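Local atomic coordinates of motility-associated killing factor MakB (Vibrio cholerae serotype O1, PDB entry 6W1W), a protein that probably serves as one component of a tripartite cytotoxin of the alpha-pore-forming type, encoded on a genomic island of Vibrio cholerae. Residues T129-N133 against S270-L274; C33-I38 against T55-R59; S79-Y83 against L283-W287. One frame throughout, in Å; residues are numbered along the deposited sequence.

Interaction 1: residues T129-N133 against S270-L274; sequences TKSYN and SEEFL
A helix can pack against the junction of two others largely through one side chain; here that residue is Tyr-132, the most deeply covered of the contact. Residues 129-133 form a regular turn within helix 100-151. Residues 270-274 lie where helix 251-270 gives way to helix 276-302: Ser-270 to Phe-273 make a type I beta turn, closed by Phe-273 N to Ser-270 O at 2.8 Å, and 271-274 keep helical backbone angles without the regular bonds. The backbones come nearest at Tyr-132 and Phe-273, whose CA atoms are 6.3 Å apart. With chi1 near 168° (t) and chi2 76°, the tyrosine carries its ring from a sideways CB across to the turn. Helix 100-151 thus packs against a break between two helices of a long bundle, consistent with the resemblance of the Mak toxin components to alpha-pore-forming toxins. Leu-274, with chi1 m and chi2 t, sets CD2 over one face of the Tyr-132 ring, a CH-pi contact 3.9 Å from the centroid and 22° off the normal. At the ring edge, Tyr-132 CE1 lies 3.7 Å from Ser-270 O, and Tyr-132 OH donates a 3.1 Å hydrogen bond to Glu-271 OE1; the other carboxylate oxygen of Glu-271 is salt-bridged to Lys-136, one turn further along the tyrosine's helix. The CA-to-CB bond of Phe-273 (chi1 m, chi2 85°) points toward the helix, with CB 3.6 Å from Tyr-132 CD1. Phe-273 also touches Ile-26 of helix 9-35.

Interaction 2: residues C33-I38 against T55-R59; sequences CNSLFI and TEILR
A long basic side chain from a neighbouring helix can reach the carbonyls around a helix C-terminus. Here the end of helix 9-35 packs on helix 46-66 of the long bundle, where the chain leaves toward the sheet and Phe-37 is backbone-bonded to Ser-213 of strand 209-220. Helix 9-35 stops after Ser-35, and Leu-36 (phi/psi -57/127) turns the chain into an extended course through Ile-38. Residues 55-59 are a regular helical turn. CA atoms come closest at Cys-33 and Arg-59, 5.6 Å apart, and widen to 7.9 Å between Leu-36 and Thr-55. Thr-55 CG2 lies 3.8 Å from Ile-38 CD1 and 4.5 Å from Leu-36 CD2, while its OG1 is hydrogen-bonded to the carbonyl of Arg-52. Glu-56 has its CB directed away, yet OE1 bends back to form a very short salt bridge, 2.4 Å, with Arg-59 NH2. Leu-58 (t, p) puts CD2 3.7 Å from Cys-33 SG; its side chain also touches Leu-266 of helix 251-270. Arg-59 (chi1 -149°, chi2 t, chi3 -35°, chi4 -85°) first passes Asn-34, whose OD1 is 3.2 Å from Arg-59 CG. Arg-59 NH1 then lies 3.0 Å from Cys-33 O and 2.9 Å from Asn-34 O, and donates to Leu-36 O a nearly straight hydrogen bond of 3.2 Å, with an N-H...O angle of 170°.

Interaction 3: residues S79-Y83 against L283-W287; sequences SFINY and LSLLW
Aromatic side chains can bridge helices that stand too far apart for their backbones to pack closely. The axes of the turns 79-83 and 283-287 run nearly parallel, crossing at 16°, but stay 13.4 Å apart; the nearest CA atoms, of Phe-80 and Trp-287, are 9.8 Å apart. Trp-287 (chi1 -63°, m; chi2 118°) and Phe-80 (chi1 m, chi2 88°) both leave their helices sideways and meet midway. Their six-membered rings are oblique, with planes at 33° and centroids 4.4 Å apart, and Trp-287 CZ2 lies over one face of Phe-80, 3.6 Å from its CZ. Tyr-83 (chi1 t, chi2 76°) completes an aromatic cluster in the buried core of the helical bundle. The edge of Trp-287 meets the Tyr-83 face in a T-shaped pair, with centroids 5.2 Å apart and planes at 75°. Leu-283 CD1, with chi1 t, approaches Phe-80 CZ at 3.8 Å, while Leu-286 (t, p) brings CD2 to 3.8 Å from Phe-80 CE2, at the ring edge.

How the interactions relate
The three contacts show how chemistry follows position along one elongated bundle. Interaction 3 is buried and mainly aromatic and aliphatic, with no hydrogen bond across its segments, and joins helices 69-90 and 276-302 in mid-course. Interactions 1 and 2 are only partly buried; each sets a turn within a helix against the place where another helix ends, and combines apolar packing with a hydrogen bond, made by a tyrosine hydroxyl in one and an arginine in the other. Their centres are about 17 Å apart, whereas interactions 2 and 3 sit on opposite sides of the chain's centre, about 35 Å between centres. Helix 100-151, which supplies residues 129-133, also packs against side chains of both other contacts.

Interaction 1: residues T129-N133 against S270-L274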
loop_
_atom_site.group_PDB
_atom_site.type_symbol
_atom_site.label_atom_id
_atom_site.label_comp_id
_atom_site.label_asym_id
_atom_site.label_seq_id
_atom_site.Cartn_x
_atom_site.Cartn_y
_atom_site.Cartn_z
ATOM N N THR A 129 -4.168 -10.410 -6.326
ATOM C CA THR A 129 -4.622 -10.390 -7.712
ATOM C C THR A 129 -6.139 -10.483 -7.799
ATOM O O THR A 129 -6.744 -9.954 -8.739
ATOM C CB THR A 129 -3.968 -11.528 -8.498
ATOM O OG1 THR A 129 -2.559 -11.542 -8.238
ATOM C CG2 THR A 129 -4.186 -11.338 -9.993
ATOM N N LYS A 130 -6.775 -11.130 -6.823
ATOM C CA LYS A 130 -8.229 -11.190 -6.824
ATOM C C LYS A 130 -8.837 -9.879 -6.335
ATOM O O LYS A 130 -9.782 -9.364 -6.944
ATOM C CB LYS A 130 -8.708 -12.368 -5.976
ATOM C CG LYS A 130 -10.154 -12.752 -6.236
ATOM C CD LYS A 130 -10.598 -13.888 -5.337
ATOM C CE LYS A 130 -10.433 -13.516 -3.875
ATOM N NZ LYS A 130 -10.969 -14.560 -2.959
ATOM N N SER A 131 -8.294 -9.313 -5.256
ATOM C CA SER A 131 -8.799 -8.044 -4.740
ATOM C C SER A 131 -8.501 -6.873 -5.672
ATOM O O SER A 131 -9.201 -5.854 -5.615
ATOM C CB SER A 131 -8.213 -7.774 -3.357
ATOM O OG SER A 131 -6.802 -7.873 -3.382
ATOM N N TYR A 132 -7.480 -6.986 -6.525
ATOM C CA TYR A 132 -7.274 -5.965 -7.546
ATOM C C TYR A 132 -8.434 -5.950 -8.535
ATOM O O TYR A 132 -9.039 -4.900 -8.789
ATOM C CB TYR A 132 -5.949 -6.192 -8.280
ATOM C CG TYR A 132 -5.803 -5.353 -9.537
ATOM C CD1 TYR A 132 -5.510 -3.994 -9.460
ATOM C CD2 TYR A 132 -5.963 -5.919 -10.798
ATOM C CE1 TYR A 132 -5.379 -3.225 -10.602
ATOM C CE2 TYR A 132 -5.835 -5.156 -11.946
ATOM C CZ TYR A 132 -5.543 -3.811 -11.842
ATOM O OH TYR A 132 -5.415 -3.051 -12.979
ATOM N N ASN A 133 -8.765 -7.119 -9.095
ATOM C CA ASN A 133 -9.868 -7.206 -10.048
ATOM C C ASN A 133 -11.201 -6.885 -9.385
ATOM O O ASN A 133 -12.093 -6.313 -10.024
ATOM C CB ASN A 133 -9.912 -8.598 -10.678
ATOM C CG ASN A 133 -8.685 -8.901 -11.520
ATOM O OD1 ASN A 133 -7.986 -9.890 -11.287
ATOM N ND2 ASN A 133 -8.425 -8.057 -12.512
ATOM N N SER A 270 -5.624 2.305 -7.118
ATOM C CA SER A 270 -5.693 0.858 -7.286
ATOM C C SER A 270 -4.591 0.338 -8.195
ATOM O O SER A 270 -4.150 -0.803 -8.029
ATOM C CB SER A 270 -7.056 0.447 -7.841
ATOM O OG SER A 270 -8.069 0.592 -6.863
ATOM N N GLU A 271 -4.128 1.147 -9.155
ATOM C CA GLU A 271 -3.064 0.689 -10.043
ATOM C C GLU A 271 -1.741 0.468 -9.319
ATOM O O GLU A 271 -0.806 -0.063 -9.927
ATOM C CB GLU A 271 -2.870 1.675 -11.197
ATOM C CG GLU A 271 -4.128 1.960 -12.009
ATOM C CD GLU A 271 -4.696 0.732 -12.715
ATOM O OE1 GLU A 271 -3.990 -0.294 -12.830
ATOM O OE2 GLU A 271 -5.860 0.801 -13.169
ATOM N N GLU A 272 -1.638 0.859 -8.047
ATOM C CA GLU A 272 -0.485 0.500 -7.236
ATOM C C GLU A 272 -0.525 -0.955 -6.790
ATOM O O GLU A 272 0.504 -1.476 -6.346
ATOM C CB GLU A 272 -0.389 1.422 -6.016
ATOM C CG GLU A 272 -0.282 2.909 -6.370
ATOM C CD GLU A 272 0.909 3.225 -7.266
ATOM O OE1 GLU A 272 2.042 2.825 -6.921
ATOM O OE2 GLU A 272 0.708 3.864 -8.321
ATOM N N PHE A 273 -1.682 -1.616 -6.902
ATOM C CA PHE A 273 -1.744 -3.056 -6.674
ATOM C C PHE A 273 -0.886 -3.812 -7.681
ATOM O O PHE A 273 -0.262 -4.824 -7.338
ATOM C CB PHE A 273 -3.189 -3.554 -6.765
ATOM C CG PHE A 273 -4.021 -3.292 -5.539
ATOM C CD1 PHE A 273 -4.673 -2.077 -5.367
ATOM C CD2 PHE A 273 -4.185 -4.276 -4.577
ATOM C CE1 PHE A 273 -5.455 -1.839 -4.248
ATOM C CE2 PHE A 273 -4.965 -4.047 -3.452
ATOM C CZ PHE A 273 -5.601 -2.824 -3.287
ATOM N N LEU A 274 -0.847 -3.340 -8.931
ATOM C CA LEU A 274 -0.166 -4.074 -9.992
ATOM C C LEU A 274 1.331 -4.208 -9.748
ATOM O O LEU A 274 1.964 -5.099 -10.327
ATOM C CB LEU A 274 -0.409 -3.398 -11.342
ATOM C CG LEU A 274 -1.793 -3.586 -11.969
ATOM C CD1 LEU A 274 -1.902 -2.788 -13.258
ATOM C CD2 LEU A 274 -2.069 -5.058 -12.224
#

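Interaction 2: residues C33-I38 against T55-R59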
loop_
_atom_site.group_PDB
_atom_site.type_symbol
_atom_site.label_atom_id
_atom_site.label_comp_id
_atom_site.label_asym_id
_atom_site.label_seq_id
_atom_site.Cartn_x
_atom_site.Cartn_y
_atom_site.Cartn_z
ATOM N N CYS A 33 -11.336 3.709 1.314
ATOM C CA CYS A 33 -12.649 3.198 0.932
ATOM C C CYS A 33 -13.646 3.268 2.079
ATOM O O CYS A 33 -14.830 3.545 1.847
ATOM C CB CYS A 33 -12.532 1.761 0.423
ATOM S SG CYS A 33 -12.266 1.641 -1.363
ATOM N N ASN A 34 -13.192 3.027 3.313
ATOM C CA ASN A 34 -14.094 3.135 4.457
ATOM C C ASN A 34 -14.440 4.588 4.744
ATOM O O ASN A 34 -15.601 4.914 5.024
ATOM C CB ASN A 34 -13.481 2.477 5.698
ATOM C CG ASN A 34 -13.373 0.961 5.574
ATOM O OD1 ASN A 34 -14.153 0.321 4.862
ATOM N ND2 ASN A 34 -12.403 0.378 6.277
ATOM N N SER A 35 -13.448 5.477 4.662
ATOM C CA SER A 35 -13.663 6.893 4.936
ATOM C C SER A 35 -14.605 7.558 3.939
ATOM O O SER A 35 -15.226 8.568 4.282
ATOM C CB SER A 35 -12.323 7.628 4.940
ATOM O OG SER A 35 -11.653 7.450 3.704
ATOM N N LEU A 36 -14.731 7.017 2.728
ATOM C CA LEU A 36 -15.526 7.666 1.690
ATOM C C LEU A 36 -16.957 7.900 2.158
ATOM O O LEU A 36 -17.637 6.979 2.616
ATOM C CB LEU A 36 -15.517 6.822 0.415
ATOM C CG LEU A 36 -15.570 7.589 -0.909
ATOM C CD1 LEU A 36 -15.214 6.689 -2.081
ATOM C CD2 LEU A 36 -16.924 8.222 -1.132
ATOM N N PHE A 37 -17.406 9.148 2.040
ATOM C CA PHE A 37 -18.752 9.571 2.396
ATOM C C PHE A 37 -19.347 10.330 1.219
ATOM O O PHE A 37 -18.655 11.124 0.578
ATOM C CB PHE A 37 -18.735 10.458 3.652
ATOM C CG PHE A 37 -20.090 10.977 4.060
ATOM C CD1 PHE A 37 -20.626 12.108 3.469
ATOM C CD2 PHE A 37 -20.815 10.346 5.057
ATOM C CE1 PHE A 37 -21.866 12.583 3.850
ATOM C CE2 PHE A 37 -22.057 10.820 5.445
ATOM C CZ PHE A 37 -22.581 11.939 4.841
ATOM N N ILE A 38 -20.625 10.086 0.931
ATOM C CA ILE A 38 -21.321 10.769 -0.157
ATOM C C ILE A 38 -22.708 11.159 0.335
ATOM O O ILE A 38 -23.551 10.286 0.575
ATOM C CB ILE A 38 -21.424 9.912 -1.427
ATOM C CG1 ILE A 38 -20.032 9.620 -1.987
ATOM C CG2 ILE A 38 -22.278 10.620 -2.466
ATOM C CD1 ILE A 38 -20.021 9.019 -3.366
ATOM N N THR A 55 -20.876 2.815 -3.959
ATOM C CA THR A 55 -19.790 2.964 -2.993
ATOM C C THR A 55 -20.008 2.074 -1.781
ATOM O O THR A 55 -19.038 1.658 -1.134
ATOM C CB THR A 55 -19.647 4.417 -2.529
ATOM O OG1 THR A 55 -20.905 4.886 -2.029
ATOM C CG2 THR A 55 -19.189 5.307 -3.664
ATOM N N GLU A 56 -21.270 1.782 -1.456
ATOM C CA GLU A 56 -21.546 0.856 -0.368
ATOM C C GLU A 56 -21.068 -0.549 -0.708
ATOM O O GLU A 56 -20.664 -1.297 0.190
ATOM C CB GLU A 56 -23.040 0.858 -0.038
ATOM C CG GLU A 56 -23.355 0.861 1.455
ATOM C CD GLU A 56 -22.951 2.156 2.143
ATOM O OE1 GLU A 56 -21.748 2.337 2.426
ATOM O OE2 GLU A 56 -23.838 3.001 2.394
ATOM N N ILE A 57 -21.078 -0.919 -1.987
ATOM C CA ILE A 57 -20.575 -2.239 -2.349
ATOM C C ILE A 57 -19.069 -2.204 -2.599
ATOM O O ILE A 57 -18.391 -3.217 -2.402
ATOM C CB ILE A 57 -21.331 -2.833 -3.556
ATOM C CG1 ILE A 57 -20.881 -2.190 -4.864
ATOM C CG2 ILE A 57 -22.853 -2.708 -3.366
ATOM C CD1 ILE A 57 -21.527 -2.804 -6.078
ATOM N N LEU A 58 -18.525 -1.055 -3.012
ATOM C CA LEU A 58 -17.072 -0.919 -3.098
ATOM C C LEU A 58 -16.430 -1.107 -1.732
ATOM O O LEU A 58 -15.406 -1.790 -1.605
ATOM C CB LEU A 58 -16.693 0.445 -3.670
ATOM C CG LEU A 58 -15.202 0.799 -3.578
ATOM C CD1 LEU A 58 -14.375 -0.048 -4.535
ATOM C CD2 LEU A 58 -14.967 2.278 -3.829
ATOM N N ARG A 59 -17.015 -0.496 -0.700
ATOM C CA ARG A 59 -16.562 -0.741 0.662
ATOM C C ARG A 59 -16.675 -2.222 1.014
ATOM O O ARG A 59 -15.773 -2.791 1.642
ATOM C CB ARG A 59 -17.375 0.119 1.634
ATOM C CG ARG A 59 -16.635 0.566 2.886
ATOM C CD ARG A 59 -17.604 1.130 3.922
ATOM N NE ARG A 59 -18.715 1.854 3.304
ATOM C CZ ARG A 59 -18.670 3.135 2.944
ATOM N NH1 ARG A 59 -17.567 3.846 3.136
ATOM N NH2 ARG A 59 -19.730 3.706 2.387
#

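Interaction 3: residues S79-Y83 against L283-W287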
loop_
_atom_site.group_PDB
_atom_site.type_symbol
_atom_site.label_atom_id
_atom_site.label_comp_id
_atom_site.label_asym_id
_atom_site.label_seq_id
_atom_site.Cartn_x
_atom_site.Cartn_y
_atom_site.Cartn_z
ATOM N N SER A 79 7.951 -14.906 8.318
ATOM C CA SER A 79 8.626 -15.905 7.494
ATOM C C SER A 79 10.134 -15.688 7.475
ATOM O O SER A 79 10.898 -16.660 7.423
ATOM C CB SER A 79 8.063 -15.895 6.071
ATOM O OG SER A 79 8.440 -14.728 5.365
ATOM N N PHE A 80 10.580 -14.432 7.529
ATOM C CA PHE A 80 12.011 -14.152 7.560
ATOM C C PHE A 80 12.572 -14.200 8.975
ATOM O O PHE A 80 13.756 -14.507 9.157
ATOM C CB PHE A 80 12.296 -12.790 6.924
ATOM C CG PHE A 80 12.205 -12.789 5.425
ATOM C CD1 PHE A 80 10.996 -12.559 4.789
ATOM C CD2 PHE A 80 13.331 -13.017 4.651
ATOM C CE1 PHE A 80 10.910 -12.558 3.408
ATOM C CE2 PHE A 80 13.251 -13.016 3.271
ATOM C CZ PHE A 80 12.038 -12.786 2.649
ATOM N N ILE A 81 11.748 -13.904 9.981
ATOM C CA ILE A 81 12.210 -13.969 11.363
ATOM C C ILE A 81 12.360 -15.416 11.812
ATOM O O ILE A 81 13.396 -15.807 12.362
ATOM C CB ILE A 81 11.255 -13.187 12.282
ATOM C CG1 ILE A 81 11.312 -11.693 11.957
ATOM C CG2 ILE A 81 11.597 -13.434 13.740
ATOM C CD1 ILE A 81 10.376 -10.856 12.798
ATOM N N ASN A 82 11.329 -16.234 11.580
ATOM C CA ASN A 82 11.395 -17.637 11.975
ATOM C C ASN A 82 12.481 -18.386 11.210
ATOM O O ASN A 82 13.125 -19.284 11.768
ATOM C CB ASN A 82 10.033 -18.307 11.767
ATOM C CG ASN A 82 10.064 -19.806 12.041
ATOM O OD1 ASN A 82 10.197 -20.238 13.188
ATOM N ND2 ASN A 82 9.922 -20.607 10.986
ATOM N N TYR A 83 12.712 -18.029 9.944
ATOM C CA TYR A 83 13.705 -18.759 9.160
ATOM C C TYR A 83 15.115 -18.535 9.693
ATOM O O TYR A 83 15.928 -19.465 9.715
ATOM C CB TYR A 83 13.629 -18.368 7.686
ATOM C CG TYR A 83 14.608 -19.143 6.831
ATOM C CD1 TYR A 83 14.368 -20.467 6.490
ATOM C CD2 TYR A 83 15.782 -18.559 6.381
ATOM C CE1 TYR A 83 15.265 -21.186 5.718
ATOM C CE2 TYR A 83 16.684 -19.269 5.607
ATOM C CZ TYR A 83 16.422 -20.580 5.277
ATOM O OH TYR A 83 17.323 -21.281 4.507
ATOM N N LEU A 283 10.105 -11.718 -4.298
ATOM C CA LEU A 283 10.318 -12.231 -2.949
ATOM C C LEU A 283 10.211 -13.752 -2.917
ATOM O O LEU A 283 10.960 -14.417 -2.191
ATOM C CB LEU A 283 9.318 -11.604 -1.980
ATOM C CG LEU A 283 9.651 -11.786 -0.498
ATOM C CD1 LEU A 283 10.422 -10.576 0.027
ATOM C CD2 LEU A 283 8.395 -12.051 0.326
ATOM N N SER A 284 9.277 -14.319 -3.684
ATOM C CA SER A 284 9.198 -15.772 -3.798
ATOM C C SER A 284 10.455 -16.334 -4.446
ATOM O O SER A 284 10.987 -17.359 -4.005
ATOM C CB SER A 284 7.956 -16.176 -4.597
ATOM O OG SER A 284 8.295 -17.011 -5.693
ATOM N N LEU A 285 10.952 -15.666 -5.491
ATOM C CA LEU A 285 12.204 -16.082 -6.112
ATOM C C LEU A 285 13.360 -16.034 -5.122
ATOM O O LEU A 285 14.326 -16.791 -5.264
ATOM C CB LEU A 285 12.506 -15.205 -7.328
ATOM C CG LEU A 285 13.828 -15.460 -8.058
ATOM C CD1 LEU A 285 13.878 -16.871 -8.631
ATOM C CD2 LEU A 285 14.059 -14.423 -9.149
ATOM N N LEU A 286 13.278 -15.161 -4.115
ATOM C CA LEU A 286 14.325 -15.102 -3.100
ATOM C C LEU A 286 14.413 -16.415 -2.334
ATOM O O LEU A 286 15.507 -16.956 -2.127
ATOM C CB LEU A 286 14.074 -13.940 -2.141
ATOM C CG LEU A 286 15.133 -13.843 -1.043
ATOM C CD1 LEU A 286 16.492 -13.762 -1.694
ATOM C CD2 LEU A 286 14.891 -12.647 -0.134
ATOM N N TRP A 287 13.266 -16.940 -1.896
ATOM C CA TRP A 287 13.252 -18.254 -1.266
ATOM C C TRP A 287 13.607 -19.357 -2.258
ATOM O O TRP A 287 14.253 -20.343 -1.884
ATOM C CB TRP A 287 11.880 -18.540 -0.664
ATOM C CG TRP A 287 11.435 -17.630 0.435
ATOM C CD1 TRP A 287 10.348 -16.806 0.422
ATOM C CD2 TRP A 287 12.036 -17.482 1.724
ATOM N NE1 TRP A 287 10.240 -16.146 1.622
ATOM C CE2 TRP A 287 11.265 -16.543 2.439
ATOM C CE3 TRP A 287 13.154 -18.047 2.342
ATOM C CZ2 TRP A 287 11.577 -16.155 3.738
ATOM C CZ3 TRP A 287 13.463 -17.661 3.635
ATOM C CH2 TRP A 287 12.679 -16.724 4.316
#